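Local coordinates for putative D-alanine N-acetyltransferase of GNAT family (Desulfovibrio desulfuricans subsp. desulfuricans str., PDB 2R7H) that probably transfers an acyl group, most likely acetyl from acetyl-coenzyme A, to an acceptor amine, at the interface of chains A and B. Residues are numbered along the deposited sequence; one frame, centred on the assembly and turned at random. Chains: chain A/B, Putative D-alanine N-acetyltransferase of GNAT family.

Contact 1: the interface of chains A and B. Residues chain A 157-160, 162; chain B 132, 156-157, 171, 173.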
# COMPACT_ATOMS: atom_id res chain seq x y z
N ALA A 157 4.92 9.63 -10.41
CA ALA A 157 3.53 9.34 -10.76
C ALA A 157 2.56 10.25 -10.03
O ALA A 157 2.86 10.72 -8.95
CB ALA A 157 3.21 7.89 -10.34
N VAL A 158 1.42 10.53 -10.66
CA VAL A 158 0.31 11.31 -10.08
C VAL A 158 -0.94 10.48 -10.33
O VAL A 158 -1.16 10.07 -11.47
CB VAL A 158 0.06 12.67 -10.70
CG1 VAL A 158 -1.17 13.34 -9.99
CG2 VAL A 158 1.28 13.52 -10.57
N LEU A 159 -1.61 10.04 -9.25
CA LEU A 159 -2.86 9.33 -9.36
C LEU A 159 -3.93 10.36 -9.01
O LEU A 159 -4.04 10.82 -7.87
CB LEU A 159 -2.94 8.14 -8.42
CG LEU A 159 -1.83 7.16 -8.65
CD1 LEU A 159 -2.14 6.11 -7.54
CD2 LEU A 159 -1.75 6.49 -10.05
N LYS A 160 -4.68 10.76 -10.03
CA LYS A 160 -5.67 11.82 -9.86
C LYS A 160 -6.84 11.49 -8.94
O LYS A 160 -7.40 10.41 -8.99
CB LYS A 160 -6.26 12.21 -11.20
CG LYS A 160 -5.25 12.70 -12.30
CD LYS A 160 -4.47 14.00 -12.03
CE LYS A 160 -5.43 15.17 -11.99
NZ LYS A 160 -4.73 16.45 -11.90
N PHE A 162 -6.92 10.78 -6.08
CA PHE A 162 -6.77 9.50 -5.27
C PHE A 162 -7.29 9.46 -3.85
O PHE A 162 -7.90 8.42 -3.42
CB PHE A 162 -5.26 9.15 -5.26
CG PHE A 162 -4.93 7.86 -4.51
CD1 PHE A 162 -4.61 7.88 -3.17
CD2 PHE A 162 -4.87 6.69 -5.20
CE1 PHE A 162 -4.33 6.69 -2.50
CE2 PHE A 162 -4.55 5.51 -4.55
CZ PHE A 162 -4.31 5.52 -3.21
N PHE B 132 -8.40 0.73 -8.35
CA PHE B 132 -7.05 0.64 -8.83
C PHE B 132 -6.56 -0.81 -8.85
O PHE B 132 -6.94 -1.58 -8.01
CB PHE B 132 -6.08 1.48 -7.99
CG PHE B 132 -6.22 2.94 -8.20
CD1 PHE B 132 -5.64 3.55 -9.31
CD2 PHE B 132 -6.97 3.72 -7.34
CE1 PHE B 132 -5.78 4.87 -9.49
CE2 PHE B 132 -7.13 5.01 -7.54
CZ PHE B 132 -6.52 5.62 -8.61
N GLU B 156 -2.24 4.56 -15.52
CA GLU B 156 -2.03 5.95 -15.04
C GLU B 156 -0.63 6.26 -14.51
O GLU B 156 -0.24 7.43 -14.50
CB GLU B 156 -3.10 6.33 -14.03
CG GLU B 156 -3.06 7.80 -13.59
CD GLU B 156 -4.17 8.19 -12.69
OE1 GLU B 156 -4.68 7.32 -11.96
OE2 GLU B 156 -4.50 9.41 -12.66
N ALA B 157 0.12 5.25 -14.06
CA ALA B 157 1.46 5.47 -13.52
C ALA B 157 2.33 4.24 -13.77
O ALA B 157 1.83 3.11 -13.81
CB ALA B 157 1.37 5.72 -12.01
N ILE B 171 0.34 1.02 -12.70
CA ILE B 171 -0.87 1.26 -11.91
C ILE B 171 -1.97 1.63 -12.89
O ILE B 171 -1.84 2.60 -13.67
CB ILE B 171 -0.71 2.36 -10.83
CG1 ILE B 171 0.48 2.05 -9.89
CG2 ILE B 171 -2.00 2.46 -10.00
CD1 ILE B 171 0.82 3.15 -8.86
N ARG B 173 -6.01 2.43 -13.58
CA ARG B 173 -7.12 3.15 -12.97
C ARG B 173 -8.47 2.85 -13.64
O ARG B 173 -8.55 2.85 -14.86
CB ARG B 173 -6.84 4.63 -13.23
CG ARG B 173 -7.84 5.65 -12.68
CD ARG B 173 -7.69 6.91 -13.44
NE ARG B 173 -8.56 7.94 -12.93
CZ ARG B 173 -8.31 8.68 -11.87
NH1 ARG B 173 -7.21 8.48 -11.12
NH2 ARG B 173 -9.20 9.60 -11.52
O HOH W 1 1.48 9.24 -13.58
O HOH W 2 -2.51 11.07 -13.43
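B:Glu156 and B:Arg173 both leave their strands with CG anti to the backbone N (chi1 -174° and -179°) and run out extended, which carries a carboxylate and a guanidinium side by side to the backbone of A:Lys160 just past the end of strand 154-159. The carboxylate oxygen OE2 of B:Glu156 accepts a hydrogen bond from the amide N of A:Lys160 at 3.0 Å; the bond is nearly straight at the hydrogen, although the donor stands above the carboxylate plane. B:Arg173 takes the carbonyl of the same residue end-on: NH1 lies 2.9 Å from A:Lys160 O, in the carbonyl plane on a lone pair, while NH2 reaches that oxygen from well above the plane. The two B residues are themselves joined, NH1 of B:Arg173 meeting OE1 of B:Glu156 on its syn side at 2.9 Å in a salt bridge that should hold both groups in register for the backbone.

Beside this polar pair, A:Leu159 turns its CD2 methyl toward the CB of B:Ala157 (3.8 Å) and CG2 of B:Ile171. The CB methyls of A:Ala157 and B:Ala157 meet at 3.3 Å, tighter than usual for carbon. Farther along, the rings of A:Phe162 and B:Phe132 touch at CD2 and CE2, 3.7 Å apart. Two waters link the chains: water 1 joins the N of A:Val158 to B:Glu156 O, and water 2 lies 2.6 Å from A:Val158 O and 2.7 Å from B:Glu156 OE2.

Contact 2: the interface of chains A and B. Residues chain A 94, 129-130, 132, 156, 173; chain B 159-162.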
# COMPACT_ATOMS: atom_id res chain seq x y z
N THR A 94 13.03 -2.24 -2.39
CA THR A 94 12.19 -1.05 -2.49
C THR A 94 11.65 -0.82 -1.11
O THR A 94 11.31 -1.77 -0.40
CB THR A 94 11.09 -1.17 -3.52
OG1 THR A 94 11.70 -1.25 -4.81
CG2 THR A 94 10.15 0.05 -3.53
N ARG A 129 17.49 -0.23 -3.03
CA ARG A 129 17.62 0.45 -4.30
C ARG A 129 16.80 1.72 -4.44
O ARG A 129 17.24 2.72 -5.06
CB ARG A 129 17.11 -0.49 -5.43
CG ARG A 129 17.80 -1.86 -5.46
CD ARG A 129 17.30 -2.81 -6.54
NE ARG A 129 15.86 -3.06 -6.46
CZ ARG A 129 14.89 -2.48 -7.20
NH1 ARG A 129 15.17 -1.69 -8.22
NH2 ARG A 129 13.61 -2.78 -6.96
N LEU A 130 15.56 1.65 -3.94
CA LEU A 130 14.62 2.73 -4.08
C LEU A 130 13.88 3.04 -2.82
O LEU A 130 13.61 2.15 -2.05
CB LEU A 130 13.59 2.31 -5.11
CG LEU A 130 14.04 2.24 -6.56
CD1 LEU A 130 13.02 1.38 -7.39
CD2 LEU A 130 14.24 3.63 -7.11
N PHE A 132 10.46 5.26 -1.82
CA PHE A 132 9.35 6.06 -2.33
C PHE A 132 8.67 6.81 -1.20
O PHE A 132 8.64 6.39 -0.11
CB PHE A 132 8.32 5.20 -3.08
CG PHE A 132 8.78 4.67 -4.39
CD1 PHE A 132 8.61 5.42 -5.54
CD2 PHE A 132 9.38 3.45 -4.48
CE1 PHE A 132 9.02 4.92 -6.71
CE2 PHE A 132 9.82 2.94 -5.66
CZ PHE A 132 9.66 3.71 -6.77
N GLU A 156 7.42 10.76 -9.69
CA GLU A 156 7.34 9.80 -10.77
C GLU A 156 5.93 9.52 -11.29
O GLU A 156 5.78 9.20 -12.49
CB GLU A 156 8.00 8.50 -10.37
CG GLU A 156 8.20 7.53 -11.52
CD GLU A 156 9.07 6.38 -11.19
OE1 GLU A 156 9.22 6.07 -10.01
OE2 GLU A 156 9.59 5.76 -12.13
N ARG A 173 9.98 9.45 -5.99
CA ARG A 173 11.02 8.43 -6.09
C ARG A 173 12.45 8.95 -5.74
O ARG A 173 12.88 9.97 -6.26
CB ARG A 173 11.10 8.00 -7.54
CG ARG A 173 12.12 6.91 -7.93
CD ARG A 173 12.42 7.02 -9.43
NE ARG A 173 13.28 5.92 -9.86
CZ ARG A 173 12.87 4.68 -10.17
NH1 ARG A 173 11.62 4.34 -10.04
NH2 ARG A 173 13.74 3.77 -10.58
N LEU B 159 6.12 2.98 -12.20
CA LEU B 159 7.18 3.16 -11.23
C LEU B 159 8.29 2.22 -11.75
O LEU B 159 8.15 1.00 -11.66
CB LEU B 159 6.72 2.86 -9.79
CG LEU B 159 5.48 3.66 -9.28
CD1 LEU B 159 5.26 3.32 -7.80
CD2 LEU B 159 5.60 5.19 -9.47
N LYS B 160 9.36 2.81 -12.32
CA LYS B 160 10.45 2.04 -12.93
C LYS B 160 11.20 1.18 -11.94
O LYS B 160 11.54 1.62 -10.86
CB LYS B 160 11.44 2.94 -13.70
CG LYS B 160 10.86 3.71 -14.91
CD LYS B 160 10.36 2.84 -16.09
CE LYS B 160 11.45 2.06 -16.81
NZ LYS B 160 10.87 1.13 -17.86
N ALA B 161 11.40 -0.08 -12.31
CA ALA B 161 12.12 -1.06 -11.49
C ALA B 161 11.60 -1.16 -10.08
O ALA B 161 12.35 -1.42 -9.18
CB ALA B 161 13.64 -0.74 -11.48
N PHE B 162 10.29 -1.02 -9.89
CA PHE B 162 9.69 -1.07 -8.58
C PHE B 162 9.88 -2.41 -7.88
O PHE B 162 10.32 -2.44 -6.71
CB PHE B 162 8.19 -0.74 -8.72
CG PHE B 162 7.46 -0.68 -7.43
CD1 PHE B 162 7.37 0.51 -6.76
CD2 PHE B 162 6.82 -1.79 -6.91
CE1 PHE B 162 6.71 0.60 -5.56
CE2 PHE B 162 6.13 -1.71 -5.72
CZ PHE B 162 6.08 -0.50 -5.04
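Strands 94-102, 130-136, 154-159 and 167-175 of chain A, with the loop residue A:Arg129 just ahead of the second, receive the end of strand 154-159 of chain B and the turn B:Lys160 to B:Phe162 that follows it. These elements belong to a GNAT acetyltransferase fold, and the contact reads the backbone of the turn more than its side chains.

A:Arg129 is bent at chi3 (-57°), which swings its guanidinium edge toward B:Ala161. NH1 and NH2 both donate to the carbonyl O of B:Ala161, at 3.0 Å for NH1 and 2.9 Å for NH2; the oxygen lies close to the guanidinium plane, and NH2 sits nearly in line with the C=O bond. The next carbonyl, B:Phe162 O, accepts the hydroxyl OG1 of A:Thr94 at 2.6 Å, with the donor in the carbonyl plane and a C=O...donor angle of 148°. B:Ala161 has positive phi, consistent with a tight turn that presents successive carbonyls to chain A.

The B:Phe162 side chain points away from these bonds with CG anti to its backbone N (chi1 -177°). Its CD1 comes within 3.6 Å of CE2 of A:Phe132, and the CG2 methyl of A:Thr94 lies over one face, offset toward the rim. A:Leu130 works on both sides: CD2 sits 3.4 Å above the centre of the A:Arg173 guanidinium plane, a second-shell support for the group whose NH1 donates to B:Lys160 O at 2.8 Å, and CD1 turns to B:Ala161 O, 3.4 Å away. Beside the A:Arg173 bond, B:Lys160 N donates to A:Glu156 OE2 from above the carboxylate plane.

The C-alpha centres of contact 1 and contact 2 are about 15 Å apart, and the two patches belong to one two-fold symmetric interface. Residues 132, 156, 159, 160, 162 and 173 serve in both with the chains exchanged, so the Glu-Arg hold on the backbone of A:Lys160 recurs on B:Lys160. Contact 1 adds the meeting of A:Ala157 with B:Ala157 and bridging waters, while contact 2 adds the A:Thr94 and A:Arg129 bonds to the 161-162 turn. Each chain docking its strand end and turn on the other would suit a dimer, though the structure alone does not show that the pair forms in solution.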